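Local structure of dnab-like replicative helicase (Bacillus phage SPP1, 3BH0) at residues M79-K87 with L296-F305; N95-E105 with K181-L192. The protein probably hydrolyses ATP to drive 5'-3' unwinding of double-stranded DNA during phage replication, this chain being the C-terminal ATPase domain of a DnaB-family helicase. All coordinates share one frame; numbering follows the deposited sequence.

Contact 1: M79-K87 with L296-F305; sequences MGKTAFALK and LAFIKEYGNF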
# COMPACT_ATOMS: atom_id res chain seq x y z
N MET A 79 -5.97 -1.79 12.65
CA MET A 79 -6.29 -0.46 12.14
C MET A 79 -6.81 -0.49 10.70
O MET A 79 -7.30 0.52 10.21
CB MET A 79 -5.09 0.45 12.25
CG MET A 79 -4.47 0.54 13.65
SD MET A 79 -5.49 1.34 14.93
CE MET A 79 -4.20 2.17 15.82
N GLY A 80 -6.70 -1.63 10.02
CA GLY A 80 -7.19 -1.78 8.65
C GLY A 80 -6.15 -1.87 7.54
O GLY A 80 -6.49 -1.84 6.35
N LYS A 81 -4.89 -2.03 7.95
CA LYS A 81 -3.69 -1.99 7.09
C LYS A 81 -3.75 -2.86 5.84
O LYS A 81 -3.49 -2.38 4.74
CB LYS A 81 -2.48 -2.39 7.94
CG LYS A 81 -1.11 -2.24 7.31
CD LYS A 81 -0.02 -2.27 8.40
CE LYS A 81 0.17 -3.66 9.01
NZ LYS A 81 0.71 -3.57 10.39
N THR A 82 -4.08 -4.14 6.02
CA THR A 82 -4.16 -5.08 4.90
C THR A 82 -5.31 -4.74 3.95
O THR A 82 -5.12 -4.60 2.74
CB THR A 82 -4.29 -6.56 5.39
OG1 THR A 82 -3.17 -6.89 6.22
CG2 THR A 82 -4.30 -7.53 4.20
N ALA A 83 -6.50 -4.59 4.53
CA ALA A 83 -7.70 -4.16 3.84
C ALA A 83 -7.45 -2.87 3.04
O ALA A 83 -7.87 -2.76 1.89
CB ALA A 83 -8.84 -3.95 4.84
N PHE A 84 -6.75 -1.92 3.66
CA PHE A 84 -6.41 -0.63 3.06
C PHE A 84 -5.43 -0.77 1.89
O PHE A 84 -5.61 -0.14 0.83
CB PHE A 84 -5.84 0.28 4.14
CG PHE A 84 -5.36 1.61 3.65
CD1 PHE A 84 -6.25 2.65 3.41
CD2 PHE A 84 -4.01 1.84 3.46
CE1 PHE A 84 -5.80 3.90 2.98
CE2 PHE A 84 -3.56 3.08 3.03
CZ PHE A 84 -4.46 4.11 2.78
N ALA A 85 -4.40 -1.59 2.09
CA ALA A 85 -3.45 -1.88 1.02
C ALA A 85 -4.12 -2.60 -0.16
O ALA A 85 -3.93 -2.20 -1.32
CB ALA A 85 -2.28 -2.69 1.56
N LEU A 86 -4.92 -3.62 0.12
CA LEU A 86 -5.59 -4.35 -0.97
C LEU A 86 -6.58 -3.46 -1.69
O LEU A 86 -6.74 -3.55 -2.90
CB LEU A 86 -6.25 -5.66 -0.49
CG LEU A 86 -5.29 -6.79 -0.08
CD1 LEU A 86 -6.01 -7.84 0.71
CD2 LEU A 86 -4.55 -7.43 -1.25
N LYS A 87 -7.22 -2.56 -0.95
CA LYS A 87 -8.16 -1.63 -1.54
C LYS A 87 -7.41 -0.83 -2.60
O LYS A 87 -7.76 -0.88 -3.78
CB LYS A 87 -8.79 -0.76 -0.45
CG LYS A 87 -9.78 0.27 -0.93
CD LYS A 87 -10.98 -0.35 -1.61
CE LYS A 87 -11.83 0.73 -2.25
NZ LYS A 87 -13.09 0.14 -2.77
N LEU A 296 -11.39 8.31 6.37
CA LEU A 296 -12.17 7.47 5.49
C LEU A 296 -13.16 6.64 6.31
O LEU A 296 -12.87 6.28 7.44
CB LEU A 296 -11.27 6.50 4.71
CG LEU A 296 -10.17 6.99 3.78
CD1 LEU A 296 -9.38 5.78 3.31
CD2 LEU A 296 -10.76 7.74 2.59
N ALA A 297 -14.31 6.35 5.71
CA ALA A 297 -15.30 5.46 6.30
C ALA A 297 -14.87 4.04 5.99
O ALA A 297 -14.69 3.68 4.83
CB ALA A 297 -16.69 5.74 5.73
N PHE A 298 -14.72 3.23 7.03
CA PHE A 298 -14.24 1.88 6.87
C PHE A 298 -15.42 0.94 6.99
O PHE A 298 -16.12 0.95 8.01
CB PHE A 298 -13.20 1.60 7.95
CG PHE A 298 -12.73 0.18 7.99
CD1 PHE A 298 -12.30 -0.47 6.83
CD2 PHE A 298 -12.67 -0.51 9.20
CE1 PHE A 298 -11.84 -1.78 6.87
CE2 PHE A 298 -12.21 -1.83 9.25
CZ PHE A 298 -11.79 -2.46 8.09
N ILE A 299 -15.66 0.16 5.95
CA ILE A 299 -16.72 -0.85 5.98
C ILE A 299 -16.06 -2.16 6.35
O ILE A 299 -15.60 -2.92 5.49
CB ILE A 299 -17.53 -0.96 4.64
CG1 ILE A 299 -17.99 0.42 4.12
CG2 ILE A 299 -18.71 -1.93 4.78
CD1 ILE A 299 -18.62 1.36 5.16
N LYS A 300 -16.02 -2.39 7.66
CA LYS A 300 -15.37 -3.54 8.29
C LYS A 300 -15.68 -4.85 7.56
O LYS A 300 -14.80 -5.47 6.97
CB LYS A 300 -15.79 -3.63 9.76
CG LYS A 300 -15.16 -2.54 10.63
CD LYS A 300 -15.99 -2.17 11.88
CE LYS A 300 -15.14 -1.36 12.90
NZ LYS A 300 -14.69 0.00 12.42
N GLU A 301 -16.96 -5.23 7.60
CA GLU A 301 -17.44 -6.49 7.05
C GLU A 301 -16.97 -6.79 5.62
O GLU A 301 -16.91 -7.94 5.20
CB GLU A 301 -18.98 -6.52 7.13
CG GLU A 301 -19.66 -5.48 6.22
CD GLU A 301 -21.16 -5.36 6.43
OE1 GLU A 301 -21.77 -6.35 6.91
OE2 GLU A 301 -21.72 -4.28 6.11
N TYR A 302 -16.64 -5.75 4.86
CA TYR A 302 -16.24 -5.96 3.47
C TYR A 302 -14.77 -5.60 3.19
O TYR A 302 -14.27 -5.83 2.09
CB TYR A 302 -17.17 -5.21 2.51
CG TYR A 302 -18.63 -5.62 2.58
CD1 TYR A 302 -19.02 -6.96 2.51
CD2 TYR A 302 -19.63 -4.65 2.69
CE1 TYR A 302 -20.37 -7.33 2.57
CE2 TYR A 302 -20.98 -5.00 2.75
CZ TYR A 302 -21.34 -6.35 2.69
OH TYR A 302 -22.69 -6.68 2.73
N GLY A 303 -14.10 -5.04 4.19
CA GLY A 303 -12.73 -4.57 4.04
C GLY A 303 -12.66 -3.47 3.00
O GLY A 303 -11.68 -3.37 2.25
N ASN A 304 -13.71 -2.66 2.96
CA ASN A 304 -13.81 -1.55 2.02
C ASN A 304 -13.70 -0.19 2.70
O ASN A 304 -13.95 -0.06 3.89
CB ASN A 304 -15.12 -1.63 1.26
CG ASN A 304 -14.99 -1.12 -0.15
OD1 ASN A 304 -14.26 -0.16 -0.41
ND2 ASN A 304 -15.70 -1.76 -1.07
N PHE A 305 -13.31 0.81 1.91
CA PHE A 305 -13.12 2.17 2.40
C PHE A 305 -13.87 3.15 1.50
O PHE A 305 -13.84 3.03 0.26
CB PHE A 305 -11.64 2.52 2.45
CG PHE A 305 -10.84 1.68 3.40
CD1 PHE A 305 -10.43 2.20 4.62
CD2 PHE A 305 -10.49 0.37 3.07
CE1 PHE A 305 -9.69 1.42 5.51
CE2 PHE A 305 -9.76 -0.40 3.94
CZ PHE A 305 -9.35 0.12 5.16
O HOH W 1 -9.56 -4.61 0.81

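Contact 2: N95-E105 with K181-L192; sequences NDDVVNLHSLE and KRVIVMIDYLQL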
# COMPACT_ATOMS: atom_id res chain seq x y z
N ASN A 95 -6.87 1.70 -12.80
CA ASN A 95 -6.28 2.68 -13.71
C ASN A 95 -5.50 1.97 -14.82
O ASN A 95 -4.90 2.61 -15.67
CB ASN A 95 -5.32 3.58 -12.93
CG ASN A 95 -5.60 5.05 -13.13
OD1 ASN A 95 -4.71 5.81 -13.52
ND2 ASN A 95 -6.83 5.47 -12.83
N ASP A 96 -5.54 0.64 -14.80
CA ASP A 96 -4.77 -0.23 -15.70
C ASP A 96 -3.26 -0.16 -15.44
O ASP A 96 -2.44 -0.45 -16.32
CB ASP A 96 -5.11 0.01 -17.18
CG ASP A 96 -4.97 -1.25 -18.02
OD1 ASP A 96 -3.93 -1.38 -18.72
OD2 ASP A 96 -5.88 -2.12 -17.96
N ASP A 97 -2.89 0.22 -14.21
CA ASP A 97 -1.52 0.09 -13.75
C ASP A 97 -1.35 -1.35 -13.29
O ASP A 97 -2.36 -2.05 -13.06
CB ASP A 97 -1.24 1.09 -12.63
CG ASP A 97 -1.30 2.53 -13.11
OD1 ASP A 97 -0.56 2.87 -14.06
OD2 ASP A 97 -2.09 3.32 -12.55
N VAL A 98 -0.10 -1.79 -13.17
CA VAL A 98 0.24 -3.17 -12.80
C VAL A 98 0.68 -3.25 -11.34
O VAL A 98 1.62 -2.56 -10.93
CB VAL A 98 1.35 -3.73 -13.73
CG1 VAL A 98 1.73 -5.16 -13.34
CG2 VAL A 98 0.92 -3.68 -15.18
N VAL A 99 0.00 -4.09 -10.56
CA VAL A 99 0.31 -4.26 -9.15
C VAL A 99 0.94 -5.63 -8.86
O VAL A 99 0.36 -6.66 -9.14
CB VAL A 99 -0.94 -4.05 -8.25
CG1 VAL A 99 -0.54 -4.10 -6.77
CG2 VAL A 99 -1.63 -2.73 -8.58
N ASN A 100 2.16 -5.61 -8.31
CA ASN A 100 2.84 -6.80 -7.85
C ASN A 100 2.74 -6.83 -6.33
O ASN A 100 3.36 -6.03 -5.63
CB ASN A 100 4.32 -6.76 -8.24
CG ASN A 100 4.59 -7.30 -9.64
OD1 ASN A 100 3.68 -7.63 -10.39
ND2 ASN A 100 5.88 -7.40 -9.98
N LEU A 101 1.95 -7.76 -5.82
CA LEU A 101 1.78 -7.90 -4.38
C LEU A 101 2.67 -9.01 -3.86
O LEU A 101 2.51 -10.17 -4.23
CB LEU A 101 0.32 -8.15 -4.01
CG LEU A 101 0.06 -8.69 -2.61
CD1 LEU A 101 0.51 -7.73 -1.47
CD2 LEU A 101 -1.42 -9.08 -2.47
N HIS A 102 3.61 -8.63 -3.01
CA HIS A 102 4.50 -9.59 -2.39
C HIS A 102 3.97 -9.86 -0.98
O HIS A 102 4.14 -9.05 -0.06
CB HIS A 102 5.94 -9.09 -2.41
CG HIS A 102 6.53 -9.07 -3.79
ND1 HIS A 102 6.24 -8.08 -4.71
CD2 HIS A 102 7.35 -9.94 -4.42
CE1 HIS A 102 6.87 -8.34 -5.84
NE2 HIS A 102 7.55 -9.45 -5.69
N SER A 103 3.29 -11.00 -0.85
CA SER A 103 2.59 -11.31 0.38
C SER A 103 3.27 -12.44 1.14
O SER A 103 3.19 -13.61 0.79
CB SER A 103 1.11 -11.58 0.11
OG SER A 103 0.83 -12.94 -0.01
N LEU A 104 3.97 -12.04 2.19
CA LEU A 104 4.86 -12.89 2.92
C LEU A 104 4.13 -13.51 4.10
O LEU A 104 4.52 -14.54 4.65
CB LEU A 104 6.05 -12.06 3.37
CG LEU A 104 6.96 -11.67 2.21
CD1 LEU A 104 7.09 -10.16 2.12
CD2 LEU A 104 8.32 -12.28 2.45
N GLU A 105 3.03 -12.85 4.46
CA GLU A 105 2.18 -13.25 5.56
C GLU A 105 1.15 -14.30 5.09
O GLU A 105 0.95 -15.31 5.76
CB GLU A 105 1.48 -11.99 6.10
CG GLU A 105 0.70 -12.19 7.37
CD GLU A 105 1.49 -11.85 8.64
OE1 GLU A 105 2.31 -12.69 9.11
OE2 GLU A 105 1.25 -10.73 9.18
N LYS A 181 3.58 0.17 -19.05
CA LYS A 181 2.80 0.21 -17.82
C LYS A 181 3.66 0.55 -16.61
O LYS A 181 4.74 -0.02 -16.42
CB LYS A 181 2.09 -1.13 -17.59
CG LYS A 181 1.22 -1.60 -18.73
CD LYS A 181 -0.15 -0.96 -18.69
CE LYS A 181 -1.14 -1.80 -19.47
NZ LYS A 181 -1.45 -3.09 -18.78
N ARG A 182 3.17 1.48 -15.80
CA ARG A 182 3.77 1.74 -14.50
C ARG A 182 3.43 0.61 -13.52
O ARG A 182 2.25 0.33 -13.28
CB ARG A 182 3.36 3.13 -13.97
CG ARG A 182 2.24 3.81 -14.75
CD ARG A 182 2.01 5.24 -14.28
NE ARG A 182 0.60 5.44 -13.95
CZ ARG A 182 0.02 6.61 -13.73
NH1 ARG A 182 0.71 7.74 -13.82
NH2 ARG A 182 -1.27 6.66 -13.42
N VAL A 183 4.48 -0.05 -13.02
CA VAL A 183 4.42 -1.16 -12.06
C VAL A 183 4.43 -0.63 -10.62
O VAL A 183 5.12 0.34 -10.30
CB VAL A 183 5.62 -2.14 -12.25
CG1 VAL A 183 5.62 -3.28 -11.24
CG2 VAL A 183 5.65 -2.70 -13.66
N ILE A 184 3.65 -1.27 -9.74
CA ILE A 184 3.61 -0.88 -8.33
C ILE A 184 3.94 -2.10 -7.49
O ILE A 184 3.26 -3.11 -7.58
CB ILE A 184 2.24 -0.29 -7.95
CG1 ILE A 184 1.91 0.91 -8.84
CG2 ILE A 184 2.20 0.10 -6.44
CD1 ILE A 184 0.63 0.76 -9.60
N VAL A 185 4.99 -2.01 -6.68
CA VAL A 185 5.41 -3.14 -5.86
C VAL A 185 4.89 -2.99 -4.43
O VAL A 185 5.35 -2.12 -3.69
CB VAL A 185 6.96 -3.32 -5.90
CG1 VAL A 185 7.41 -4.57 -5.17
CG2 VAL A 185 7.43 -3.34 -7.37
N MET A 186 3.92 -3.82 -4.06
CA MET A 186 3.36 -3.81 -2.70
C MET A 186 3.98 -4.92 -1.88
O MET A 186 4.00 -6.08 -2.31
CB MET A 186 1.84 -4.00 -2.70
CG MET A 186 1.03 -2.88 -3.30
SD MET A 186 -0.62 -2.78 -2.55
CE MET A 186 -0.26 -1.76 -1.12
N ILE A 187 4.47 -4.60 -0.69
CA ILE A 187 5.08 -5.61 0.15
C ILE A 187 4.29 -5.85 1.45
O ILE A 187 4.31 -5.00 2.35
CB ILE A 187 6.57 -5.32 0.36
CG1 ILE A 187 7.22 -5.05 -1.01
CG2 ILE A 187 7.26 -6.48 1.12
CD1 ILE A 187 8.54 -4.39 -0.99
N ASP A 188 3.58 -6.98 1.53
CA ASP A 188 2.89 -7.31 2.79
C ASP A 188 3.88 -7.61 3.86
O ASP A 188 4.27 -8.74 4.16
CB ASP A 188 1.76 -8.33 2.75
CG ASP A 188 0.92 -8.34 4.08
OD1 ASP A 188 1.29 -7.64 5.08
OD2 ASP A 188 -0.10 -9.05 4.13
N TYR A 189 4.26 -6.46 4.36
CA TYR A 189 5.04 -6.15 5.51
C TYR A 189 6.51 -6.43 5.50
O TYR A 189 6.98 -7.55 5.31
CB TYR A 189 4.22 -6.15 6.82
CG TYR A 189 4.55 -7.06 7.95
CD1 TYR A 189 5.52 -6.70 8.88
CD2 TYR A 189 3.80 -8.21 8.18
CE1 TYR A 189 5.79 -7.51 9.97
CE2 TYR A 189 4.06 -9.03 9.28
CZ TYR A 189 5.05 -8.67 10.16
OH TYR A 189 5.32 -9.47 11.23
N LEU A 190 7.20 -5.29 5.62
CA LEU A 190 8.59 -5.11 5.39
C LEU A 190 9.47 -5.90 6.33
O LEU A 190 10.50 -6.41 5.92
CB LEU A 190 8.91 -3.60 5.47
CG LEU A 190 10.35 -3.06 5.38
CD1 LEU A 190 10.31 -1.73 4.66
CD2 LEU A 190 11.01 -2.92 6.75
N GLN A 191 9.05 -6.00 7.59
CA GLN A 191 9.89 -6.56 8.65
C GLN A 191 9.94 -8.08 8.61
O GLN A 191 10.57 -8.71 9.46
CB GLN A 191 9.43 -6.08 10.03
CG GLN A 191 9.71 -4.60 10.32
CD GLN A 191 8.64 -3.65 9.78
OE1 GLN A 191 7.61 -4.07 9.24
NE2 GLN A 191 8.88 -2.35 9.95
N LEU A 192 9.26 -8.64 7.61
CA LEU A 192 9.27 -10.06 7.31
C LEU A 192 10.28 -10.40 6.20
O LEU A 192 10.60 -11.57 5.97
CB LEU A 192 7.86 -10.49 6.86
CG LEU A 192 7.04 -11.47 7.72
CD1 LEU A 192 7.09 -11.10 9.19
CD2 LEU A 192 5.59 -11.59 7.25

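Contact 1: M79-K87 with L296-F305
Phe305 lays its ring against the first turns of the helix that begins at Lys81. From CB the side chain leaves with CG anti to its carbonyl carbon (chi1 -63°), which carries the ring across to Ala83 and Phe84. Phe305 CD2 lies beside the aliphatic start of Lys87, 4.1 Å from Lys87 CG. Phe305 CE2 lies against the backbone, 3.4 Å from Phe84 N, and also touches the Ala83 methyl. Phe305 CZ reaches Phe84 CB at 3.7 Å, and Gly80 O lies at the ring edge near its plane. Over one face of Phe305 stands the edge of the Phe84 ring, a T-shaped pair with planes at 77°; over the opposite face lies Phe298 CD1, placing the ring between two aromatics. Lys87 NZ donates to Asn304 OD1 at 2.7 Å, tilted 24° from the carbonyl plane, whereas Phe305 N meets the same oxygen in that plane, on a lone pair. A water donates to both Ala83 O and Gly303 O, joining the helix to the G1 beta bulge in which Gly303 and Asn304 both pair with Ile299. Gly80, the N-cap residue, belongs with Lys81 to what is probably the Walker A P-loop. The contact thus seats the start of helix 81-93 on the hairpin of strands 292-299 and 304-307, with Phe55 and Val279 also touching Phe305 and Thr118 of helix 108-119 touching Asn304.

Contact 2: N95-E105 with K181-L192
Val98 lies beside Val183 in the first bridge between parallel strands 98-103 and 183-188, whose segment axes approach to 4.6 Å at an angle of 20°. Val98 N bonds to Arg182 O and Ile184 N to Val98 O, the first two of six backbone hydrogen bonds that run on to Asp188 N and His102 O. Val99, Leu101, Ile184 and Met186 share one face of the sheet. There Met186 CG lies 4.0 Å from Val99 CG1, and Met186 CB meets Leu101 CD1. Chi1 of Met186 (-67°) and an extended chi2 take SD away from strand 98-103, and the bend at chi3 turns CE onto helix 81-93. On the other face, His102 ND1 comes within 3.7 Å of Val185 CG1, while the His102 ring stacks on Phe157. Just past strand 98-103, Leu104 runs alongside Ile187 of the neighbouring strand, Leu104 CD1 3.8 Å from Ile187 CG2.

At the other end the partners are charged. Arg182 NE donates to Asp97 OD1 at 2.8 Å; the oxygen sits almost in the guanidinium plane, but the donor meets its syn side well out of the carboxylate plane, the two groups being turned 39° apart. Arg182 NH1 also bonds to Thr49 O. Lys181 NZ, 3.0 Å from Asp96 OD1, makes a more exposed ion pair of less certain geometry, probably weakened by solvent. These are adjacent strands of the RecA-like P-loop core, and Asp188, following the hydrophobic run 183-187 and touching the probable P-loop, is consistent with a Walker B aspartate. Chemically, backbone-bonded strands carry mainly aliphatic side chains on the Val99-Met186 face and a more mixed set on the other, with the buried Asp97 held by Arg182 at their start.

The centres of contacts 1 and 2 lie about 17 Å apart, within one P-loop ATPase domain and in different parts of one mixed sheet. Along the chain, 79-87 comes first, then 95-105, 181-192 and 296-305, so contact 2 falls wholly between the two halves of contact 1. Helix 81-93 leads directly into strand 98-103 and touches both sites; toward contact 2, Leu86 CD2 packs on Leu101 CD2 at 3.7 Å. The helix that follows the probable nucleotide-binding P-loop therefore packs on the parallel strands of contact 2 and on the antiparallel hairpin of contact 1, and Asp188 reaches the neighbourhood of Thr82.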